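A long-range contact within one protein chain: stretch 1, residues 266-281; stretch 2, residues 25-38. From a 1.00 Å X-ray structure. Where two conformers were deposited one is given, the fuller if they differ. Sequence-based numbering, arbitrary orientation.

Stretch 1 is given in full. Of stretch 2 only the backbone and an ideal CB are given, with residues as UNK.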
ATOM      1  N   ALA A 266     -12.985 -14.611   5.914  1.00 10.11           N
ATOM      2  CA  ALA A 266     -12.308 -15.274   7.021  1.00 10.52           C
ATOM      3  C   ALA A 266     -11.267 -14.352   7.646  1.00 10.12           C
ATOM      4  O   ALA A 266     -11.103 -14.327   8.858  1.00 11.02           O
ATOM      5  CB  ALA A 266     -11.659 -16.571   6.589  1.00 11.93           C
ATOM      6  N   PHE A 267     -10.540 -13.607   6.818  1.00  9.49           N
ATOM      7  CA  PHE A 267      -9.528 -12.675   7.300  1.00  8.90           C
ATOM      8  C   PHE A 267     -10.149 -11.523   8.069  1.00  8.93           C
ATOM      9  O   PHE A 267      -9.666 -11.158   9.143  1.00  8.94           O
ATOM     10  CB  PHE A 267      -8.698 -12.165   6.127  1.00  8.87           C
ATOM     11  CG  PHE A 267      -7.793 -11.018   6.479  1.00  7.50           C
ATOM     12  CD1 PHE A 267      -6.595 -11.218   7.160  1.00  7.29           C
ATOM     13  CD2 PHE A 267      -8.164  -9.730   6.148  1.00  8.24           C
ATOM     14  CE1 PHE A 267      -5.812 -10.142   7.507  1.00  7.40           C
ATOM     15  CE2 PHE A 267      -7.369  -8.662   6.481  1.00  8.85           C
ATOM     16  CZ  PHE A 267      -6.200  -8.871   7.163  1.00  7.86           C
ATOM     17  N   LEU A 268     -11.233 -10.956   7.548  1.00  9.37           N
ATOM     18  CA  LEU A 268     -11.910  -9.855   8.237  1.00  9.61           C
ATOM     19  C   LEU A 268     -12.312 -10.324   9.647  1.00  9.44           C
ATOM     20  O   LEU A 268     -12.092  -9.641  10.652  1.00 10.05           O
ATOM     21  CB  LEU A 268     -13.129  -9.406   7.424  1.00 10.17           C
ATOM     22  CG  LEU A 268     -13.969  -8.277   8.022  1.00 11.51           C
ATOM     23  CD1 LEU A 268     -13.137  -7.036   8.212  1.00 14.15           C
ATOM     24  CD2 LEU A 268     -15.187  -7.989   7.134  1.00 13.91           C
ATOM     25  N   ASP A 269     -12.941 -11.501   9.710  0.50  8.77           N
ATOM     26  CA  ASP A 269     -13.365 -12.061  10.999  0.50  9.00           C
ATOM     27  C   ASP A 269     -12.172 -12.299  11.942  0.50  9.00           C
ATOM     28  O   ASP A 269     -12.197 -11.890  13.121  0.50  9.62           O
ATOM     29  CB  ASP A 269     -14.122 -13.394  10.818  0.50  9.56           C
ATOM     30  CG  ASP A 269     -15.495 -13.235  10.145  0.50  9.33           C
ATOM     31  OD1 ASP A 269     -15.973 -12.086   9.988  0.50 11.12           O
ATOM     32  OD2 ASP A 269     -16.068 -14.275   9.772  0.50 12.79           O
ATOM     33  N   ALA A 270     -11.111 -12.903  11.403  1.00  9.55           N
ATOM     34  CA  ALA A 270      -9.948 -13.248  12.227  1.00  9.92           C
ATOM     35  C   ALA A 270      -9.235 -11.998  12.745  1.00  9.33           C
ATOM     36  O   ALA A 270      -8.786 -11.963  13.892  1.00  9.90           O
ATOM     37  CB  ALA A 270      -8.973 -14.125  11.471  1.00 10.80           C
ATOM     38  N   TYR A 271      -9.120 -10.985  11.900  1.00  8.69           N
ATOM     39  CA  TYR A 271      -8.447  -9.744  12.277  1.00  8.74           C
ATOM     40  C   TYR A 271      -9.273  -9.028  13.359  1.00  9.30           C
ATOM     41  O   TYR A 271      -8.723  -8.525  14.345  1.00  9.71           O
ATOM     42  CB  TYR A 271      -8.220  -8.891  11.025  1.00  8.22           C
ATOM     43  CG  TYR A 271      -7.326  -7.681  11.239  1.00  8.40           C
ATOM     44  CD1 TYR A 271      -5.989  -7.709  10.840  1.00  7.99           C
ATOM     45  CD2 TYR A 271      -7.804  -6.517  11.827  1.00  9.08           C
ATOM     46  CE1 TYR A 271      -5.169  -6.606  10.998  1.00  8.54           C
ATOM     47  CE2 TYR A 271      -6.988  -5.409  11.973  1.00  9.88           C
ATOM     48  CZ  TYR A 271      -5.670  -5.463  11.556  1.00  9.00           C
ATOM     49  OH  TYR A 271      -4.826  -4.384  11.681  1.00 10.50           O
ATOM     50  N   ARG A 272     -10.584  -8.951  13.154  1.00  9.55           N
ATOM     51  CA  ARG A 272     -11.448  -8.351  14.161  1.00 10.22           C
ATOM     52  C   ARG A 272     -11.338  -9.112  15.500  1.00 10.21           C
ATOM     53  O   ARG A 272     -11.300  -8.473  16.567  1.00 12.31           O
ATOM     54  CB  ARG A 272     -12.898  -8.354  13.682  1.00 10.48           C
ATOM     55  CG  ARG A 272     -13.217  -7.346  12.599  1.00 11.33           C
ATOM     56  CD  ARG A 272     -14.612  -7.546  12.037  1.00 12.48           C
ATOM     57  NE  ARG A 272     -15.019  -6.410  11.207  1.00 14.69           N
ATOM     58  CZ  ARG A 272     -16.154  -6.338  10.509  1.00 14.76           C
ATOM     59  NH1 ARG A 272     -16.952  -7.386  10.423  1.00 14.87           N
ATOM     60  NH2 ARG A 272     -16.432  -5.239   9.822  1.00 17.60           N
ATOM     61  N   ALA A 273     -11.316 -10.441  15.456  1.00 10.91           N
ATOM     62  CA  ALA A 273     -11.240 -11.209  16.709  1.00 11.37           C
ATOM     63  C   ALA A 273      -9.901 -10.985  17.412  1.00 11.40           C
ATOM     64  O   ALA A 273      -9.833 -10.850  18.651  1.00 13.21           O
ATOM     65  CB  ALA A 273     -11.477 -12.688  16.461  1.00 12.55           C
ATOM     66  N   LYS A 274      -8.828 -10.942  16.636  1.00 10.90           N
ATOM     67  CA  LYS A 274      -7.514 -10.797  17.228  1.00 11.32           C
ATOM     68  C   LYS A 274      -7.236  -9.410  17.781  1.00 10.94           C
ATOM     69  O   LYS A 274      -6.694  -9.273  18.878  1.00 13.21           O
ATOM     70  CB  LYS A 274      -6.428 -11.048  16.162  1.00 11.12           C
ATOM     71  CG  LYS A 274      -4.994 -11.138  16.617  1.00 14.39           C
ATOM     72  CD  LYS A 274      -4.683 -12.524  17.141  1.00 18.98           C
ATOM     73  CE  LYS A 274      -3.176 -12.747  17.260  1.00 20.37           C
ATOM     74  NZ  LYS A 274      -2.798 -14.171  17.557  1.00 18.31           N
ATOM     75  N   TYR A 275      -7.600  -8.384  17.010  1.00 11.18           N
ATOM     76  CA  TYR A 275      -7.263  -6.990  17.289  1.00 11.43           C
ATOM     77  C   TYR A 275      -8.369  -6.052  17.727  1.00 12.50           C
ATOM     78  O   TYR A 275      -8.100  -4.947  18.201  1.00 13.95           O
ATOM     79  CB  TYR A 275      -6.551  -6.335  16.066  1.00 11.23           C
ATOM     80  CG  TYR A 275      -5.288  -7.037  15.663  1.00  9.70           C
ATOM     81  CD1 TYR A 275      -4.177  -6.999  16.479  1.00 11.40           C
ATOM     82  CD2 TYR A 275      -5.185  -7.690  14.444  1.00  9.20           C
ATOM     83  CE1 TYR A 275      -3.017  -7.637  16.137  1.00 10.56           C
ATOM     84  CE2 TYR A 275      -4.029  -8.343  14.084  1.00  8.03           C
ATOM     85  CZ  TYR A 275      -2.938  -8.311  14.934  1.00  9.06           C
ATOM     86  OH  TYR A 275      -1.759  -8.944  14.616  1.00  9.03           O
ATOM     87  N   ASN A 276      -9.610  -6.478  17.540  1.00 12.73           N
ATOM     88  CA  ASN A 276     -10.786  -5.664  17.880  1.00 13.34           C
ATOM     89  C   ASN A 276     -10.698  -4.327  17.137  1.00 12.90           C
ATOM     90  O   ASN A 276     -11.056  -3.261  17.654  1.00 15.38           O
ATOM     91  CB  ASN A 276     -10.899  -5.385  19.367  1.00 14.07           C
ATOM     92  CG  ASN A 276     -12.259  -4.819  19.738  1.00 17.45           C
ATOM     93  OD1 ASN A 276     -13.264  -5.023  19.028  1.00 21.22           O
ATOM     94  ND2 ASN A 276     -12.315  -4.127  20.867  1.00 19.97           N
ATOM     95  N   GLU A 277     -10.202  -4.415  15.901  1.00 13.53           N
ATOM     96  CA  GLU A 277     -10.005  -3.284  14.993  1.00 13.53           C
ATOM     97  C   GLU A 277     -10.310  -3.734  13.548  1.00 12.79           C
ATOM     98  O   GLU A 277     -10.285  -4.913  13.242  1.00 12.77           O
ATOM     99  CB  GLU A 277      -8.526  -2.791  15.001  1.00 14.55           C
ATOM    100  CG  GLU A 277      -8.071  -2.221  16.342  1.00 15.94           C
ATOM    101  CD  GLU A 277      -6.596  -1.809  16.391  1.00 18.23           C
ATOM    102  OE1 GLU A 277      -5.814  -2.096  15.461  1.00 21.56           O
ATOM    103  OE2 GLU A 277      -6.207  -1.206  17.420  1.00 22.78           O
ATOM    104  N   GLU A 278     -10.533  -2.751  12.689  0.50 12.39           N
ATOM    105  CA  GLU A 278     -10.821  -2.979  11.256  0.50 11.92           C
ATOM    106  C   GLU A 278      -9.511  -3.064  10.473  0.50 10.74           C
ATOM    107  O   GLU A 278      -8.618  -2.256  10.695  0.50 11.28           O
ATOM    108  CB  GLU A 278     -11.663  -1.829  10.687  0.50 12.49           C
ATOM    109  CG  GLU A 278     -12.996  -1.739  11.354  0.50 13.93           C
ATOM    110  CD  GLU A 278     -13.854  -2.958  11.069  0.50 14.61           C
ATOM    111  OE1 GLU A 278     -14.476  -3.012   9.981  0.50 17.18           O
ATOM    112  OE2 GLU A 278     -13.977  -3.820  11.973  0.50 16.45           O
ATOM    113  N   PRO A 279      -9.349  -4.059   9.588  1.00  9.81           N
ATOM    114  CA  PRO A 279      -8.112  -4.078   8.830  1.00  8.98           C
ATOM    115  C   PRO A 279      -8.147  -3.198   7.593  1.00  9.13           C
ATOM    116  O   PRO A 279      -9.194  -2.957   6.995  1.00 12.11           O
ATOM    117  CB  PRO A 279      -8.046  -5.535   8.340  1.00  9.31           C
ATOM    118  CG  PRO A 279      -9.497  -5.959   8.224  1.00 10.64           C
ATOM    119  CD  PRO A 279     -10.205  -5.229   9.331  1.00 10.54           C
ATOM    120  N   SER A 280      -6.994  -2.650   7.226  0.50  7.78           N
ATOM    121  CA  SER A 280      -6.915  -1.913   5.961  0.50  8.36           C
ATOM    122  C   SER A 280      -6.377  -2.880   4.887  0.50  6.91           C
ATOM    123  O   SER A 280      -5.915  -3.995   5.167  0.50  6.90           O
ATOM    124  CB  SER A 280      -5.990  -0.717   5.984  0.50  8.90           C
ATOM    125  OG  SER A 280      -4.656  -1.108   5.927  0.50  9.27           O
ATOM    126  N   THR A 281      -6.388  -2.390   3.652  1.00  6.88           N
ATOM    127  CA  THR A 281      -5.855  -3.129   2.518  1.00  6.33           C
ATOM    128  C   THR A 281      -4.399  -3.517   2.776  1.00  5.90           C
ATOM    129  O   THR A 281      -3.940  -4.526   2.223  1.00  6.55           O
ATOM    130  CB  THR A 281      -5.955  -2.274   1.217  1.00  6.98           C
ATOM    131  OG1 THR A 281      -5.601  -3.067   0.094  1.00  8.53           O
ATOM    132  CG2 THR A 281      -5.133  -1.023   1.254  1.00  7.66           C
ATOM    133  N   UNK A  25       2.313  -0.194  10.503  1.00  5.88           N
ATOM    134  CA  UNK A  25       1.658  -0.823  11.657  1.00  6.54           C
ATOM    135  C   UNK A  25       0.544  -1.785  11.189  1.00  6.09           C
ATOM    136  O   UNK A  25       0.382  -2.884  11.725  1.00  6.48           O
ATOM    137  CB  UNK A  25       1.082   0.246  12.588  1.00  6.54           C
ATOM    138  N   UNK A  26      -0.208  -1.366  10.165  1.00  5.71           N
ATOM    139  CA  UNK A  26      -1.241  -2.249   9.597  1.00  6.11           C
ATOM    140  C   UNK A  26      -0.575  -3.539   9.080  1.00  5.33           C
ATOM    141  O   UNK A  26      -1.086  -4.643   9.263  1.00  5.75           O
ATOM    142  CB  UNK A  26      -2.002  -1.545   8.472  1.00  6.11           C
ATOM    143  N   UNK A  27       0.555  -3.379   8.395  1.00  5.18           N
ATOM    144  CA  UNK A  27       1.263  -4.535   7.831  1.00  5.05           C
ATOM    145  C   UNK A  27       1.832  -5.429   8.930  1.00  5.09           C
ATOM    146  O   UNK A  27       1.767  -6.653   8.831  1.00  5.22           O
ATOM    147  CB  UNK A  27       2.388  -4.069   6.905  1.00  5.05           C
ATOM    148  N   UNK A  28       2.388  -4.817   9.973  1.00  5.45           N
ATOM    149  CA  UNK A  28       2.877  -5.568  11.122  1.00  5.58           C
ATOM    150  C   UNK A  28       1.737  -6.451  11.683  1.00  5.63           C
ATOM    151  O   UNK A  28       1.923  -7.639  11.964  1.00  6.13           O
ATOM    152  CB  UNK A  28       3.412  -4.618  12.195  1.00  5.58           C
ATOM    153  N   UNK A  29       0.568  -5.838  11.871  1.00  5.82           N
ATOM    154  CA  UNK A  29      -0.577  -6.579  12.435  1.00  6.51           C
ATOM    155  C   UNK A  29      -1.040  -7.698  11.509  1.00  6.29           C
ATOM    156  O   UNK A  29      -1.336  -8.815  11.971  1.00  6.35           O
ATOM    157  CB  UNK A  29      -1.743  -5.627  12.709  1.00  6.51           C
ATOM    158  N   UNK A  30      -1.165  -7.410  10.215  1.00  5.72           N
ATOM    159  CA  UNK A  30      -1.611  -8.463   9.297  1.00  5.69           C
ATOM    160  C   UNK A  30      -0.587  -9.606   9.178  1.00  5.45           C
ATOM    161  O   UNK A  30      -0.952 -10.787   9.161  1.00  5.72           O
ATOM    162  CB  UNK A  30      -1.880  -7.865   7.915  1.00  5.69           C
ATOM    163  N   UNK A  31       0.693  -9.235   9.076  1.00  5.15           N
ATOM    164  CA  UNK A  31       1.763 -10.226   8.971  1.00  5.29           C
ATOM    165  C   UNK A  31       1.846 -11.085  10.234  1.00  5.30           C
ATOM    166  O   UNK A  31       1.995 -12.302  10.161  1.00  5.83           O
ATOM    167  CB  UNK A  31       3.104  -9.534   8.717  1.00  5.29           C
ATOM    168  N   UNK A  32       1.773 -10.438  11.390  1.00  5.80           N
ATOM    169  CA  UNK A  32       1.871 -11.192  12.649  1.00  6.28           C
ATOM    170  C   UNK A  32       0.676 -12.143  12.816  1.00  6.34           C
ATOM    171  O   UNK A  32       0.830 -13.244  13.356  1.00  7.06           O
ATOM    172  CB  UNK A  32       1.947 -10.232  13.838  1.00  6.28           C
ATOM    173  N   UNK A  33      -0.517 -11.710  12.381  1.00  6.28           N
ATOM    174  CA  UNK A  33      -1.697 -12.582  12.448  1.00  6.79           C
ATOM    175  C   UNK A  33      -1.434 -13.854  11.624  1.00  6.52           C
ATOM    176  O   UNK A  33      -1.718 -14.968  12.074  1.00  7.08           O
ATOM    177  CB  UNK A  33      -2.942 -11.854  11.938  1.00  6.79           C
ATOM    178  N   UNK A  34      -0.918 -13.690  10.408  1.00  6.15           N
ATOM    179  CA  UNK A  34      -0.610 -14.843   9.565  1.00  6.24           C
ATOM    180  C   UNK A  34       0.412 -15.757  10.261  1.00  6.10           C
ATOM    181  O   UNK A  34       0.242 -16.980  10.272  1.00  6.83           O
ATOM    182  CB  UNK A  34      -0.078 -14.383   8.206  1.00  6.24           C
ATOM    183  N   UNK A  35       1.497 -15.171  10.790  1.00  6.10           N
ATOM    184  CA  UNK A  35       2.507 -15.985  11.478  1.00  6.68           C
ATOM    185  C   UNK A  35       1.876 -16.778  12.627  1.00  7.06           C
ATOM    186  O   UNK A  35       2.124 -17.963  12.805  1.00  7.65           O
ATOM    187  CB  UNK A  35       3.636 -15.099  12.008  1.00  6.68           C
ATOM    188  N   UNK A  36       1.094 -16.091  13.444  1.00  7.34           N
ATOM    189  CA  UNK A  36       0.466 -16.750  14.603  1.00  7.82           C
ATOM    190  C   UNK A  36      -0.374 -17.937  14.179  1.00  7.71           C
ATOM    191  O   UNK A  36      -0.346 -19.003  14.815  1.00  8.74           O
ATOM    192  CB  UNK A  36      -0.402 -15.759  15.380  1.00  7.82           C
ATOM    193  N   UNK A  37      -1.166 -17.752  13.141  1.00  7.61           N
ATOM    194  CA  UNK A  37      -2.028 -18.827  12.652  1.00  8.06           C
ATOM    195  C   UNK A  37      -1.233 -19.988  12.094  1.00  7.69           C
ATOM    196  O   UNK A  37      -1.524 -21.152  12.383  1.00  8.82           O
ATOM    197  CB  UNK A  37      -2.980 -18.295  11.579  1.00  8.06           C
ATOM    198  N   UNK A  38      -0.222 -19.685  11.283  1.00  7.77           N
ATOM    199  CA  UNK A  38       0.617 -20.737  10.708  1.00  7.69           C
ATOM    200  C   UNK A  38       1.297 -21.516  11.833  1.00  8.07           C
ATOM    201  O   UNK A  38       1.346 -22.759  11.816  1.00  8.98           O
ATOM    202  CB  UNK A  38       1.658 -20.146   9.755  1.00  7.69           C
TER

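Stretch 2 is helical throughout, crossing the helix of 266-275 at 99° with axes 10.9 Å apart at closest, so only some of its positions meet stretch 1.

Position 25 has nothing of stretch 1 within 5.5 Å of its ideal CB and leaves the choice open; it is T25. At 26 the CB points toward stretch 1 and lies 3.7 Å from OG of S280, with OH of Y271 at 5.1 Å. A small residue fits without rearrangement. It is A26, resting against S280. Positions 27 and 28 are unconstrained from this side: E27 and Q28.

At position 29 the CB points toward stretch 1, 3.5 Å from Y271 OH and 3.7 Å from Y275 CZ, while the carboxylate of E277 waits farther out. An aliphatic stem with a positive end would use both, so lysine or arginine is favoured. The residue is K29. Its CB lies over one face of the Y275 ring, 4.0 Å from the centroid, in a CH-pi contact, and its extended chain carries NZ to 2.7 Å from E277 OE1, a salt bridge. Its backbone serves too: Y275 OH donates to K29 O at 2.7 Å, a bond any residue here could accept.

At 30 the ideal CB would be 4.5 Å from F267 CZ and 4.7 Å from Y271 CE1. Alanine would not clash with these atoms, so stretch 1 does not demand the deposited G30; its N lies at the edge of the Y271 ring, 4.2 Å from CE1. Position 31 points away and is A31.

At 32 the CB is 4.0 Å from Y275 OH, but a longer chain may turn aside. Q32 does so, and its NE2 donates to OD1 of residue 36 at 2.9 Å.

Position 33 starts sideways, beside a hollow formed by A270, Y271, K274 and Y275. A medium-sized apolar chain would suit it; leucine, isoleucine or methionine are candidates. L33 enters as a knob, with CD1 3.8 Å from K274 CG and CD2 4.1 Å from both Y271 CB and F267 CE1.

At 36 the ideal CB lies 3.6 Å from K274 NZ, calling for a short acid or another acceptor. D36 answers with a salt bridge, OD2 to K274 NZ at 2.9 Å.

Position 37 begins sideways with nothing near its CB, so only a long chain reaches stretch 1: E37 brings OE2 to 3.6 Å from A270 CB. Positions 34, 35 and 38 make no contact and are A34, V35 and I38.

Stretch 2 (25-38) TAEQKGAQLAVDEI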
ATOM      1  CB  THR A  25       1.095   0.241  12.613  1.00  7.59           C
ATOM      2  OG1 THR A  25       2.194   1.021  13.116  1.00  9.57           O
ATOM      3  CG2 THR A  25       0.322  -0.382  13.759  1.00 10.27           C
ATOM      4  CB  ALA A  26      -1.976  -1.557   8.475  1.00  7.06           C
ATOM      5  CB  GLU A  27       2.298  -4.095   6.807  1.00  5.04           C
ATOM      6  CG  GLU A  27       1.599  -3.428   5.638  1.00  5.24           C
ATOM      7  CD  GLU A  27       2.419  -3.197   4.407  1.00  5.25           C
ATOM      8  OE1 GLU A  27       3.534  -3.677   4.211  1.00  6.33           O
ATOM      9  OE2 GLU A  27       1.801  -2.462   3.525  1.00  6.36           O
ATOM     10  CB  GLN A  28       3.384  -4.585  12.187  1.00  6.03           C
ATOM     11  CG  GLN A  28       3.841  -5.223  13.479  1.00  7.30           C
ATOM     12  CD  GLN A  28       4.070  -4.147  14.549  1.00  8.15           C
ATOM     13  OE1 GLN A  28       3.337  -3.154  14.635  1.00 10.59           O
ATOM     14  NE2 GLN A  28       5.069  -4.354  15.370  1.00  9.04           N
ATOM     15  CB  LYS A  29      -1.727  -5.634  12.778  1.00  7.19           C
ATOM     16  CG  LYS A  29      -1.429  -4.769  14.014  1.00  9.02           C
ATOM     17  CD  LYS A  29      -2.539  -3.765  14.320  1.00 12.98           C
ATOM     18  CE  LYS A  29      -2.159  -2.805  15.444  1.00 15.90           C
ATOM     19  NZ  LYS A  29      -3.119  -1.682  15.563  1.00 19.27           N
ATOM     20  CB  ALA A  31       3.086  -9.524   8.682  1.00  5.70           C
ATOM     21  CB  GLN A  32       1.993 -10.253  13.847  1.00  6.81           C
ATOM     22  CG  GLN A  32       2.304 -11.011  15.141  1.00  7.81           C
ATOM     23  CD  GLN A  32       3.685 -11.651  15.141  1.00  8.12           C
ATOM     24  OE1 GLN A  32       4.690 -10.964  14.938  1.00  9.29           O
ATOM     25  NE2 GLN A  32       3.750 -12.945  15.420  1.00 10.22           N
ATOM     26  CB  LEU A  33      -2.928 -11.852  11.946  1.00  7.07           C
ATOM     27  CG  LEU A  33      -4.232 -12.646  11.930  1.00  7.92           C
ATOM     28  CD1 LEU A  33      -4.620 -13.080  13.338  1.00 11.51           C
ATOM     29  CD2 LEU A  33      -5.327 -11.846  11.239  1.00  9.31           C
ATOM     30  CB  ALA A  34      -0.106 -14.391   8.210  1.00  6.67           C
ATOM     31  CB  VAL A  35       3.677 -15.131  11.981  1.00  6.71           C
ATOM     32  CG1 VAL A  35       4.546 -15.944  12.908  1.00  8.26           C
ATOM     33  CG2 VAL A  35       4.466 -14.586  10.803  1.00  7.23           C
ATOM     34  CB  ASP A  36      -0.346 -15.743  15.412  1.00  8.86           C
ATOM     35  CG  ASP A  36       0.522 -14.711  16.138  1.00 10.09           C
ATOM     36  OD1 ASP A  36       1.757 -14.868  16.260  1.00 11.06           O
ATOM     37  OD2 ASP A  36      -0.098 -13.773  16.652  1.00 13.06           O
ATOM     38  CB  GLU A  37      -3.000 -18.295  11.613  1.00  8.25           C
ATOM     39  CG  GLU A  37      -4.024 -17.342  12.206  1.00  9.44           C
ATOM     40  CD  GLU A  37      -4.951 -16.745  11.160  1.00 10.40           C
ATOM     41  OE1 GLU A  37      -4.605 -16.843   9.970  1.00 11.33           O
ATOM     42  OE2 GLU A  37      -5.973 -16.118  11.536  1.00 12.58           O
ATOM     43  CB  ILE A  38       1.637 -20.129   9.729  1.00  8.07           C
ATOM     44  CG1 ILE A  38       0.902 -19.591   8.499  1.00  8.02           C
ATOM     45  CG2 ILE A  38       2.687 -21.183   9.340  1.00  9.82           C
ATOM     46  CD1 ILE A  38       1.767 -18.610   7.683  1.00  9.95           C
TER
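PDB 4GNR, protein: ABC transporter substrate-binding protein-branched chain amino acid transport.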